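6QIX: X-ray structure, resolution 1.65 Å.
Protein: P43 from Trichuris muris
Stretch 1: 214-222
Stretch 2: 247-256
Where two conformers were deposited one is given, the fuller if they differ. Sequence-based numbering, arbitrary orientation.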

# COMPACT_ATOMS: atom_id res chain seq x y z
N ASP A 214 18.58 3.85 -10.48
CA ASP A 214 19.83 4.46 -10.07
C ASP A 214 19.94 4.53 -8.55
O ASP A 214 20.99 4.20 -7.98
CB ASP A 214 19.96 5.85 -10.70
CG ASP A 214 21.26 6.54 -10.34
OD1 ASP A 214 22.34 6.05 -10.74
OD2 ASP A 214 21.19 7.59 -9.66
N HIS A 215 18.88 4.96 -7.88
CA HIS A 215 18.95 5.15 -6.43
C HIS A 215 19.08 3.84 -5.69
O HIS A 215 19.76 3.76 -4.65
CB HIS A 215 17.69 5.87 -5.96
CG HIS A 215 17.76 6.30 -4.54
ND1 HIS A 215 18.66 7.24 -4.10
CD2 HIS A 215 17.06 5.91 -3.45
CE1 HIS A 215 18.50 7.44 -2.81
NE2 HIS A 215 17.50 6.69 -2.40
N CYS A 216 18.46 2.80 -6.24
CA CYS A 216 18.41 1.51 -5.57
C CYS A 216 19.46 0.57 -6.09
O CYS A 216 19.57 -0.54 -5.58
CB CYS A 216 17.02 0.90 -5.73
SG CYS A 216 15.70 1.87 -4.94
N HIS A 217 20.23 1.00 -7.09
CA HIS A 217 21.33 0.21 -7.63
C HIS A 217 20.86 -1.16 -8.11
O HIS A 217 21.48 -2.21 -7.83
CB HIS A 217 22.44 0.10 -6.60
CG HIS A 217 22.97 1.42 -6.16
ND1 HIS A 217 23.82 2.18 -6.93
CD2 HIS A 217 22.75 2.15 -5.03
CE1 HIS A 217 24.10 3.30 -6.31
NE2 HIS A 217 23.48 3.30 -5.14
N VAL A 218 19.81 -1.14 -8.94
CA VAL A 218 19.24 -2.34 -9.54
C VAL A 218 19.20 -2.19 -11.05
O VAL A 218 19.39 -1.10 -11.59
CB VAL A 218 17.84 -2.65 -9.01
CG1 VAL A 218 17.90 -2.87 -7.53
CG2 VAL A 218 16.88 -1.53 -9.33
N HIS A 219 18.87 -3.30 -11.72
CA HIS A 219 18.88 -3.43 -13.17
C HIS A 219 17.49 -3.77 -13.70
O HIS A 219 16.62 -4.27 -12.98
CB HIS A 219 19.85 -4.54 -13.63
CG HIS A 219 21.17 -4.52 -12.91
ND1 HIS A 219 21.31 -4.91 -11.60
CD2 HIS A 219 22.40 -4.15 -13.33
CE1 HIS A 219 22.58 -4.78 -11.23
NE2 HIS A 219 23.26 -4.32 -12.27
N LYS A 220 17.27 -3.51 -14.99
CA LYS A 220 16.08 -4.02 -15.67
C LYS A 220 16.39 -5.45 -16.10
O LYS A 220 17.09 -5.67 -17.10
CB LYS A 220 15.71 -3.14 -16.86
CG LYS A 220 14.62 -3.73 -17.79
CD LYS A 220 13.59 -4.61 -17.09
CE LYS A 220 12.86 -3.87 -15.95
NZ LYS A 220 12.35 -4.78 -14.88
N GLU A 221 15.89 -6.41 -15.35
CA GLU A 221 16.06 -7.81 -15.71
C GLU A 221 15.47 -8.06 -17.08
O GLU A 221 14.35 -7.61 -17.36
CB GLU A 221 15.38 -8.70 -14.67
CG GLU A 221 16.06 -10.03 -14.44
CD GLU A 221 15.41 -10.83 -13.32
OE1 GLU A 221 16.12 -11.61 -12.65
OE2 GLU A 221 14.18 -10.67 -13.12
N PRO A 222 16.16 -8.77 -17.98
CA PRO A 222 15.63 -8.94 -19.34
C PRO A 222 14.23 -9.51 -19.37
O PRO A 222 13.43 -9.17 -20.25
CB PRO A 222 16.65 -9.88 -20.00
CG PRO A 222 17.32 -10.58 -18.86
CD PRO A 222 17.38 -9.57 -17.75
N ARG A 247 9.75 11.07 -2.57
CA ARG A 247 11.05 10.44 -2.38
C ARG A 247 10.88 8.94 -2.16
O ARG A 247 9.85 8.48 -1.66
CB ARG A 247 11.76 11.04 -1.17
CG ARG A 247 11.81 12.57 -1.16
CD ARG A 247 12.33 13.06 0.21
NE ARG A 247 12.38 14.52 0.32
CZ ARG A 247 13.35 15.31 -0.14
NH1 ARG A 247 14.37 14.80 -0.76
NH2 ARG A 247 13.28 16.65 0.01
N VAL A 248 11.93 8.20 -2.50
CA VAL A 248 11.96 6.76 -2.26
C VAL A 248 13.16 6.39 -1.39
O VAL A 248 14.22 7.01 -1.42
CB VAL A 248 11.99 5.95 -3.57
CG1 VAL A 248 10.72 6.20 -4.48
CG2 VAL A 248 13.22 6.28 -4.35
N LYS A 249 12.96 5.30 -0.66
CA LYS A 249 14.00 4.66 0.16
C LYS A 249 13.97 3.17 -0.12
O LYS A 249 12.90 2.58 -0.16
CB LYS A 249 13.73 4.91 1.64
CG LYS A 249 14.75 4.34 2.57
CD LYS A 249 14.50 4.76 4.01
CE LYS A 249 14.88 6.22 4.23
NZ LYS A 249 15.22 6.53 5.64
N CYS A 250 15.15 2.59 -0.33
CA CYS A 250 15.30 1.23 -0.84
C CYS A 250 15.89 0.36 0.25
O CYS A 250 16.81 0.80 0.94
CB CYS A 250 16.32 1.13 -2.02
SG CYS A 250 16.42 2.46 -3.12
N MET A 251 15.43 -0.90 0.32
CA MET A 251 16.13 -1.97 1.02
C MET A 251 16.25 -3.13 0.05
O MET A 251 15.26 -3.56 -0.54
CB MET A 251 15.37 -2.38 2.26
CG MET A 251 15.64 -1.47 3.43
SD MET A 251 14.71 -2.07 4.82
CE MET A 251 15.40 -3.70 5.01
N LYS A 252 17.47 -3.67 -0.08
CA LYS A 252 17.77 -4.66 -1.10
C LYS A 252 18.42 -5.88 -0.49
O LYS A 252 19.24 -5.77 0.43
CB LYS A 252 18.68 -4.06 -2.19
CG LYS A 252 18.97 -5.03 -3.35
CD LYS A 252 19.80 -4.35 -4.47
CE LYS A 252 20.75 -5.35 -5.14
NZ LYS A 252 20.84 -5.13 -6.63
N ARG A 253 18.07 -7.05 -1.03
CA ARG A 253 18.70 -8.30 -0.65
C ARG A 253 18.97 -9.11 -1.91
O ARG A 253 18.42 -8.84 -2.99
CB ARG A 253 17.83 -9.07 0.35
CG ARG A 253 16.51 -9.51 -0.24
CD ARG A 253 15.64 -10.17 0.83
NE ARG A 253 14.30 -10.44 0.31
CZ ARG A 253 13.26 -10.81 1.04
NH1 ARG A 253 13.39 -10.99 2.36
NH2 ARG A 253 12.10 -11.02 0.43
N ASP A 254 19.87 -10.10 -1.79
CA ASP A 254 20.21 -10.91 -2.95
C ASP A 254 19.01 -11.72 -3.44
O ASP A 254 18.11 -12.07 -2.68
CB ASP A 254 21.34 -11.89 -2.60
CG ASP A 254 22.71 -11.28 -2.74
OD1 ASP A 254 22.80 -10.09 -3.16
OD2 ASP A 254 23.70 -12.02 -2.44
N LYS A 255 19.04 -12.07 -4.72
CA LYS A 255 17.95 -12.87 -5.27
C LYS A 255 18.00 -14.26 -4.69
O LYS A 255 19.06 -14.77 -4.29
CB LYS A 255 18.03 -12.92 -6.80
CG LYS A 255 17.53 -11.62 -7.48
CD LYS A 255 17.51 -11.72 -9.00
CE LYS A 255 18.37 -10.62 -9.63
NZ LYS A 255 19.79 -10.61 -9.12
N LYS A 256 16.83 -14.88 -4.63
CA LYS A 256 16.67 -16.24 -4.14
C LYS A 256 15.23 -16.64 -4.46
O LYS A 256 14.32 -15.83 -4.27
CB LYS A 256 16.94 -16.37 -2.64
CG LYS A 256 17.13 -17.85 -2.21
CD LYS A 256 17.38 -17.97 -0.73
CE LYS A 256 17.39 -19.44 -0.29
NZ LYS A 256 17.88 -19.56 1.10

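The contact between these two stretches is small, burying 363 Å² in all, yet it is covalent. Its centre is C250, which has the largest covered area of any residue here, 71 Å². C250 lies in the strand 247-252, and its CA-to-CB bond points toward the other stretch. Its SG is joined to C216 SG in a disulfide 2.0 Å long, with a chi3 of -78°, not far from the roughly 90° at which repulsion between the sulfur lone pairs is least. The CA atoms of C216 and C250 lie 5.7 Å apart, an ordinary span for a disulfide and the closest backbone register between the stretches. The two half-cystines do not reach the bond alike: C216 has chi1 in the m well, with its CA-to-CB bond sideways to the strand, whereas the chi1 of C250, -34°, falls between wells. Both residues are buried, as suits a cross-link that carries no charge and packs as an apolar group.

H215, one residue before C216 in the helical part of the first stretch, packs beside this bridge. Its CA-to-CB bond points toward the strand, and its ring lies obliquely to the sulfur of C250: C250 SG is 4.5 Å from the centroid of the H215 ring and 62° off the ring normal, with H215 CD2 3.5 Å from C250 SG. The same ring reaches V248, two residues earlier in the strand, where H215 CD2 is 4.0 Å from V248 CG2 and H215 NE2 is 3.4 Å from V248 O. Histidine suits this place because its ring can pack near sulfur and a valine methyl while keeping polar nitrogens; H215 NE2 is hydrogen-bonded elsewhere in the structure. V248 and C250 can both face the first stretch because alternate side chains of a strand point to the same side, and the intervening K249 accordingly points away.

K252 continues that alternation and, with 65 Å² covered, is second only to C250. Its long chain reaches along the backbone beyond the disulfide: K252 CD passes 4.0 Å from C216 O, and K252 NZ donates a hydrogen bond of 3.2 Å to H217 O. A lysine suits this exposed position, since its methylenes can pack while its ammonium group stays at the surface and finds an acceptor. That acceptor sits where the chain has just left the helix. H217, with phi/psi of 56/51, is the first residue to depart from helical values, and H217 N makes only a weak hydrogen bond, 3.4 Å long, to D214 O. The lysine end also meets an apolar neighbour, with V218 CG1 3.8 Å from K252 NZ.

Farther out the contact thins. E221 OE1 lies 3.9 Å from K255 CE, so the acidic side chain meets the aliphatic part of the lysine. E221 is poorly ordered, so the exact distance deserves less weight than the disulfide between C216 and C250.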